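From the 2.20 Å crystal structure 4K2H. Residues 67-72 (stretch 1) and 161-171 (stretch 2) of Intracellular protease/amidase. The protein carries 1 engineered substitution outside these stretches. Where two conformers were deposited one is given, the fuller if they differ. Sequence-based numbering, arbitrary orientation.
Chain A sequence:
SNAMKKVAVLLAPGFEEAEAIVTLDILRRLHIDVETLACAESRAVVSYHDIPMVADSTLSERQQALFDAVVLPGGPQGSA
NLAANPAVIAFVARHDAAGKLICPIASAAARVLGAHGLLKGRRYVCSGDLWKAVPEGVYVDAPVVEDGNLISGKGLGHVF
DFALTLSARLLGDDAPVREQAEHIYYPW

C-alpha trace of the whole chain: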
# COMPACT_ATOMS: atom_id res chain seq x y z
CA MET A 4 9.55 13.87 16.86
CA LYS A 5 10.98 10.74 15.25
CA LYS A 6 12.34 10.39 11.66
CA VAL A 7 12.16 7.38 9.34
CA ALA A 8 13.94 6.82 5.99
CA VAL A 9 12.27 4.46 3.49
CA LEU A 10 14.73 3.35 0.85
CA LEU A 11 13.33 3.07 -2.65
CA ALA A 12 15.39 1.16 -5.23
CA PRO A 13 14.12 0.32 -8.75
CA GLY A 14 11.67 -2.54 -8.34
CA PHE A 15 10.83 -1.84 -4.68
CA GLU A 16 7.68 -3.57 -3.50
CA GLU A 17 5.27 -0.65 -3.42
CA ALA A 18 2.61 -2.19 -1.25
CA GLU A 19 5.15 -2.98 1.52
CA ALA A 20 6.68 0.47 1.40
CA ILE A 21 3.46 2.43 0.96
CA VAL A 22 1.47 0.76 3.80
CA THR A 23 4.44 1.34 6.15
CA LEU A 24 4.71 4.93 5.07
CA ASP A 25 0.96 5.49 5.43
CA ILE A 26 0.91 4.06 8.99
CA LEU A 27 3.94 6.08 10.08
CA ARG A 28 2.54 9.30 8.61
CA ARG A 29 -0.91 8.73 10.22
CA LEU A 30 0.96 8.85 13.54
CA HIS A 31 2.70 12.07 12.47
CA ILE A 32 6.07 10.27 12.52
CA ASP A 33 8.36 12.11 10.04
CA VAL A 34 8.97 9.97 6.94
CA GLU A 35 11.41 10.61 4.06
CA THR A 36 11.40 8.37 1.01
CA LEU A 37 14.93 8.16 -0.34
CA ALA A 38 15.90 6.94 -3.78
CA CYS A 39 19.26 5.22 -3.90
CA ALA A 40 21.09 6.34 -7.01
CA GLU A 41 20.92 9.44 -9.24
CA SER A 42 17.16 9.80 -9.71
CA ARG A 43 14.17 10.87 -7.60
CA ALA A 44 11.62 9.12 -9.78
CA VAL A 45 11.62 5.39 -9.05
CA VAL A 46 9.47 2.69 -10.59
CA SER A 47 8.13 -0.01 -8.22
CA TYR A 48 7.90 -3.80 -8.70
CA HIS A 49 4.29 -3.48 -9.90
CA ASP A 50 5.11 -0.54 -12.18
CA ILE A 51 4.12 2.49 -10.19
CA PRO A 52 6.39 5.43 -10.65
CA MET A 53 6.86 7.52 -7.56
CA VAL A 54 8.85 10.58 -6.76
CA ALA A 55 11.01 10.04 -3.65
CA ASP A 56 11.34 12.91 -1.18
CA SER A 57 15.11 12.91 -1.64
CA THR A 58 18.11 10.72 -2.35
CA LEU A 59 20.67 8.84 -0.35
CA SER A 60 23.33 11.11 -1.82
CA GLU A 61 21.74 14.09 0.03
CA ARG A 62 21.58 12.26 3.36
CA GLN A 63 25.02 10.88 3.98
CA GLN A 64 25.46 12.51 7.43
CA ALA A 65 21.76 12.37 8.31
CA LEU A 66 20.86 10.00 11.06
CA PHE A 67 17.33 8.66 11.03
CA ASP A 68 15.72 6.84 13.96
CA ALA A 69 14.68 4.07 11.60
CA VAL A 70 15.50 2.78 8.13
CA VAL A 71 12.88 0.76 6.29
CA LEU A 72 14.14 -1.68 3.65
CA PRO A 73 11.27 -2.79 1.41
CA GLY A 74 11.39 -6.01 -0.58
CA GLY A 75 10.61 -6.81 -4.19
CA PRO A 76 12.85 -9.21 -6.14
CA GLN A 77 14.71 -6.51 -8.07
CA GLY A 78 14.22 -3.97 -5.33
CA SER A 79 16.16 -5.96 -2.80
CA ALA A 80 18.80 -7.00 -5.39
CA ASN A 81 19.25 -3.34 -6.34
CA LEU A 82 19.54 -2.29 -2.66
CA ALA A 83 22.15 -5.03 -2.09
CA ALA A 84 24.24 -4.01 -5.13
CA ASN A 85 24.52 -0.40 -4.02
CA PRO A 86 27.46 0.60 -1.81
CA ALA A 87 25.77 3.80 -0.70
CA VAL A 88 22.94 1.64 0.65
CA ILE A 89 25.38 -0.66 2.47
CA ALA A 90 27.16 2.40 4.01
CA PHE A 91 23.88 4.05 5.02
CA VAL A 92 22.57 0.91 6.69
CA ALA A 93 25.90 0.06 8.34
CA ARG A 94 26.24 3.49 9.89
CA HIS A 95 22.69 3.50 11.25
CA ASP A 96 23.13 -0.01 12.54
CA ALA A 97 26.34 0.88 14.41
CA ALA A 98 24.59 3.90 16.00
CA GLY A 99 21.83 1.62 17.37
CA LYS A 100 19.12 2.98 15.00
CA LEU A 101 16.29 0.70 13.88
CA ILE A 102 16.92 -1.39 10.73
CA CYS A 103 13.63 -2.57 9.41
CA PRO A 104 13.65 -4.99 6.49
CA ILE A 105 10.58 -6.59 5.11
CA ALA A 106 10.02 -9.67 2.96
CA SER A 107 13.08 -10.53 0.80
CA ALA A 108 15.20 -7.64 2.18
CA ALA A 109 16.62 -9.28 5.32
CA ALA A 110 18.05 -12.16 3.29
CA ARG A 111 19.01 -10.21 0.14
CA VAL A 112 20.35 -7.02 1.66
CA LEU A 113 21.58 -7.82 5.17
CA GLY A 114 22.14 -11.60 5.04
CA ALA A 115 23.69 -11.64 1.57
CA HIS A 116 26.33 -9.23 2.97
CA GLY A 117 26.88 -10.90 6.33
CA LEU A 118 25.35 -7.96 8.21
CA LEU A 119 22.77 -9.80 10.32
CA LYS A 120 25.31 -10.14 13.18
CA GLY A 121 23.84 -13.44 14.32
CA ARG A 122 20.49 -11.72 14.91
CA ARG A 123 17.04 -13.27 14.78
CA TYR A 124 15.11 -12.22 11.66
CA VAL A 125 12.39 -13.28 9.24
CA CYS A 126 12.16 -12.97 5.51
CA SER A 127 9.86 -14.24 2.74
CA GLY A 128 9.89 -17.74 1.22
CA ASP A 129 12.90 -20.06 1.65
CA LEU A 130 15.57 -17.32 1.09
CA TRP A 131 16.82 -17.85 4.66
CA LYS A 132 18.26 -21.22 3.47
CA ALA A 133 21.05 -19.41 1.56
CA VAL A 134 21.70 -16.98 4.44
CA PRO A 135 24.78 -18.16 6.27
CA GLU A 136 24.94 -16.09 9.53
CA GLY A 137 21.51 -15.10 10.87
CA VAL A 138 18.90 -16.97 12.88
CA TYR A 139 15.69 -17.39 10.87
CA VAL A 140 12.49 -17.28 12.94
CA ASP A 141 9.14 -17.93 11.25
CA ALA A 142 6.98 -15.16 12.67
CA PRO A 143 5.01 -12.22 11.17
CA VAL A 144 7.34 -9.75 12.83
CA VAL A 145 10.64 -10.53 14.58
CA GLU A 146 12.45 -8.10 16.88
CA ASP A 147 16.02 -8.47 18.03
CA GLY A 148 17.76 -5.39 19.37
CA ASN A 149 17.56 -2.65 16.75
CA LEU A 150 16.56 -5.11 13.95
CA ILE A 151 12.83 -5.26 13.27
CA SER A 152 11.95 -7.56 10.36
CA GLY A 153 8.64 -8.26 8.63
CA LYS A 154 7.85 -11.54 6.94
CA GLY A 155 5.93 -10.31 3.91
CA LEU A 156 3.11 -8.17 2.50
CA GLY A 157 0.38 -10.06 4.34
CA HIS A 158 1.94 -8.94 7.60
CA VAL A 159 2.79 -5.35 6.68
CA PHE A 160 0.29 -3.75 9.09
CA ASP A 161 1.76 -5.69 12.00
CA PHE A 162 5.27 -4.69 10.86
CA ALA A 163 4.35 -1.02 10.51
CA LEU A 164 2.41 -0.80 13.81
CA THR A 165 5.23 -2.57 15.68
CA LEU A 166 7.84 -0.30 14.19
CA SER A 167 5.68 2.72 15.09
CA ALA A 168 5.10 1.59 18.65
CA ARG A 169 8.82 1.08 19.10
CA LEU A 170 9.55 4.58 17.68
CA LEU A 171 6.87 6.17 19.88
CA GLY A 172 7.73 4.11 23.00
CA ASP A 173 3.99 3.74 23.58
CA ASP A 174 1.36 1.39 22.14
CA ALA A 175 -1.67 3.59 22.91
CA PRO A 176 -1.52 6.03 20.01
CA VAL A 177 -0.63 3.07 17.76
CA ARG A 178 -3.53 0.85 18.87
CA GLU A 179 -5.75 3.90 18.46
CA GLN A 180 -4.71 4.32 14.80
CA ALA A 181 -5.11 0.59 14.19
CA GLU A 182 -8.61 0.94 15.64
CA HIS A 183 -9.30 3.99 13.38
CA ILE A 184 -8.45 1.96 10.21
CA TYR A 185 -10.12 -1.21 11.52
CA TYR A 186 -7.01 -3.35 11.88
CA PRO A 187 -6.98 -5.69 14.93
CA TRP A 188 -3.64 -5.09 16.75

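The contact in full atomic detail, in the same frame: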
# COMPACT_ATOMS: atom_id res chain seq x y z
N PHE A 67 18.73 8.95 10.81
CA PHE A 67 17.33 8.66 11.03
C PHE A 67 17.20 7.73 12.23
O PHE A 67 18.13 7.00 12.57
CB PHE A 67 16.72 8.01 9.75
CG PHE A 67 16.65 8.94 8.59
CD1 PHE A 67 15.50 9.68 8.35
CD2 PHE A 67 17.73 9.13 7.76
CE1 PHE A 67 15.45 10.61 7.31
CE2 PHE A 67 17.67 10.01 6.69
CZ PHE A 67 16.53 10.76 6.48
N ASP A 68 16.02 7.73 12.84
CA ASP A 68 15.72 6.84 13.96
C ASP A 68 15.40 5.45 13.46
O ASP A 68 15.56 4.47 14.21
CB ASP A 68 14.57 7.40 14.78
CG ASP A 68 14.89 8.75 15.39
OD1 ASP A 68 15.77 8.84 16.27
OD2 ASP A 68 14.29 9.75 14.95
N ALA A 69 14.91 5.36 12.22
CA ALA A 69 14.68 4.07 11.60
C ALA A 69 14.92 4.11 10.12
O ALA A 69 14.71 5.14 9.47
CB ALA A 69 13.27 3.58 11.85
N VAL A 70 15.32 2.97 9.58
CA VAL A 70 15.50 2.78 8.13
C VAL A 70 14.69 1.58 7.68
O VAL A 70 14.95 0.44 8.09
CB VAL A 70 16.97 2.51 7.79
CG1 VAL A 70 17.17 2.29 6.30
CG2 VAL A 70 17.83 3.65 8.30
N VAL A 71 13.68 1.83 6.87
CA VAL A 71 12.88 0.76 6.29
C VAL A 71 13.47 0.26 4.98
O VAL A 71 13.74 1.05 4.07
CB VAL A 71 11.46 1.25 6.00
CG1 VAL A 71 10.63 0.14 5.37
CG2 VAL A 71 10.81 1.73 7.27
N LEU A 72 13.63 -1.05 4.88
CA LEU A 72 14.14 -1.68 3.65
C LEU A 72 13.06 -2.53 3.05
O LEU A 72 12.84 -3.65 3.48
CB LEU A 72 15.39 -2.50 3.95
CG LEU A 72 16.53 -1.74 4.62
CD1 LEU A 72 17.55 -2.75 5.10
CD2 LEU A 72 17.18 -0.76 3.65
N ASP A 161 1.13 -5.31 10.74
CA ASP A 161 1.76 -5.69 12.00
C ASP A 161 3.17 -5.11 12.07
O ASP A 161 3.57 -4.54 13.11
CB ASP A 161 1.78 -7.21 12.17
CG ASP A 161 2.09 -7.62 13.60
OD1 ASP A 161 2.30 -6.72 14.44
OD2 ASP A 161 2.13 -8.85 13.89
N PHE A 162 3.91 -5.22 10.97
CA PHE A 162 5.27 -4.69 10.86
C PHE A 162 5.30 -3.19 11.10
O PHE A 162 6.12 -2.69 11.90
CB PHE A 162 5.85 -5.06 9.49
CG PHE A 162 7.11 -4.32 9.11
CD1 PHE A 162 8.36 -4.77 9.52
CD2 PHE A 162 7.05 -3.19 8.30
CE1 PHE A 162 9.52 -4.10 9.15
CE2 PHE A 162 8.20 -2.52 7.92
CZ PHE A 162 9.44 -2.97 8.37
N ALA A 163 4.42 -2.47 10.41
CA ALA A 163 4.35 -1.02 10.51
C ALA A 163 3.91 -0.55 11.91
O ALA A 163 4.48 0.39 12.47
CB ALA A 163 3.40 -0.47 9.45
N LEU A 164 2.88 -1.20 12.47
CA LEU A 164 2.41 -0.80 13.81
C LEU A 164 3.49 -1.09 14.85
O LEU A 164 3.78 -0.25 15.68
CB LEU A 164 1.07 -1.46 14.13
CG LEU A 164 -0.04 -1.03 13.16
CD1 LEU A 164 -1.21 -1.99 13.26
CD2 LEU A 164 -0.53 0.41 13.34
N THR A 165 4.15 -2.23 14.75
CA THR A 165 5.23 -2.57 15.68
C THR A 165 6.39 -1.61 15.60
O THR A 165 6.88 -1.11 16.63
CB THR A 165 5.74 -3.99 15.43
OG1 THR A 165 4.63 -4.86 15.59
CG2 THR A 165 6.80 -4.40 16.45
N LEU A 166 6.83 -1.31 14.39
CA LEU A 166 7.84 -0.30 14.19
C LEU A 166 7.40 1.01 14.84
O LEU A 166 8.19 1.63 15.56
CB LEU A 166 8.12 -0.09 12.70
CG LEU A 166 8.98 1.13 12.33
CD1 LEU A 166 10.33 1.10 13.03
CD2 LEU A 166 9.17 1.19 10.82
N SER A 167 6.16 1.43 14.58
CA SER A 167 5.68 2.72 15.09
C SER A 167 5.69 2.76 16.62
O SER A 167 6.09 3.75 17.23
CB SER A 167 4.25 2.98 14.62
OG SER A 167 4.17 3.13 13.21
N ALA A 168 5.22 1.67 17.22
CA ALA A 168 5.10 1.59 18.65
C ALA A 168 6.49 1.68 19.26
O ALA A 168 6.71 2.39 20.23
CB ALA A 168 4.44 0.28 19.02
N ARG A 169 7.44 0.97 18.67
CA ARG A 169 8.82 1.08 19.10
C ARG A 169 9.38 2.52 18.97
O ARG A 169 10.03 3.03 19.90
CB ARG A 169 9.65 0.12 18.29
CG ARG A 169 11.10 0.13 18.67
CD ARG A 169 11.39 -0.60 19.97
NE ARG A 169 12.78 -1.01 19.85
CZ ARG A 169 13.19 -2.19 19.39
NH1 ARG A 169 14.49 -2.42 19.28
NH2 ARG A 169 12.32 -3.15 19.08
N LEU A 170 9.14 3.18 17.84
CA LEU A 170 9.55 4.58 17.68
C LEU A 170 8.89 5.54 18.68
O LEU A 170 9.53 6.50 19.14
CB LEU A 170 9.25 5.09 16.27
CG LEU A 170 10.13 4.55 15.14
CD1 LEU A 170 9.47 4.81 13.81
CD2 LEU A 170 11.53 5.15 15.18
N LEU A 171 7.62 5.29 18.98
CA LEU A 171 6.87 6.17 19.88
C LEU A 171 7.08 5.83 21.35
O LEU A 171 6.80 6.64 22.21
CB LEU A 171 5.38 6.15 19.55
CG LEU A 171 4.95 6.78 18.21
CD1 LEU A 171 3.44 6.81 18.09
CD2 LEU A 171 5.50 8.19 18.06

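The strand formed by residues 69-72 packs against the helix that runs through 161-171, with the two axes 11.1 Å apart at closest approach and inclined at 170°, so that the segments run nearly antiparallel. No hydrogen bond links them. The contact is made by side chains, almost all of them apolar, and buries a modest 211 Å² in total.

The antiparallel arrangement sets the order of the pairs. Asp68 and Ala69 meet Leu170 near the C-terminal part of the helical stretch, Ala69 and Val71 meet Leu166 one turn earlier, and Val71 reaches back to Phe162. The helical residues are spaced by four, which places Phe162, Leu166 and Leu170 on one face with their CA-to-CB bonds all directed toward the strand. On the other side, strand alternation selects Ala69 and Val71: the CA-to-CB bond of Val70 points away, and its side chain makes no contact with the helix.

Leu166 is the residue that touches both of these strand positions. With chi1 at 169° (t) and chi2 at 56° (p), its two methyl groups diverge along the strand. CD1 lies 4.0 Å from CB of Ala69, while CD2 lies 3.9 Å from CG2 of Val71, so a single leucine spans Ala69, whose CA-to-CB bond points toward the helix, and Val71, whose bond runs sideways. Leu170 adopts the other common leucine conformation, chi1 -72° (m) and chi2 164° (t). This places CD2 beside the start of the strand, where it packs 4.1 Å from CB of Ala69 and 3.8 Å from CB of Asp68. The methyl of Ala69 is thus contacted by both leucines.

Asp68 contributes through its aliphatic carbon rather than its charge. Its CA-to-CB bond points toward the helix, but with chi1 at -62° (m) the carboxylate lies clear of Leu170, and OD2 is hydrogen-bonded elsewhere in the structure, while CB packs against the leucine methyl.

Val71 has its CA-to-CB bond sideways to the helix, yet its t rotamer (chi1 179°) brings both methyls into use. CG2 meets Leu166, and CG1 approaches CE2 of Phe162 at 4.4 Å. The latter is the loosest of the contacts. Phe162 has its CA-to-CB bond toward the strand; with chi1 at 167° (t) and chi2 at 85°, its ring presents an edge to CG1 of Val71, which lies near the ring plane, so the valine does not pack on the aromatic face.

The remaining helical residues lie out of reach of the strand. Two of their hydroxyls are satisfied within the helix: Thr165 OG1 donates to Asp161 O at 2.7 Å and Ser167 OG to Ala163 O at 2.9 Å. Both side chains are in the m rotamer (chi1 -58° and -65°), which folds the hydroxyl back over the carbonyl four residues earlier, an oxygen that also accepts the regular helical backbone bond.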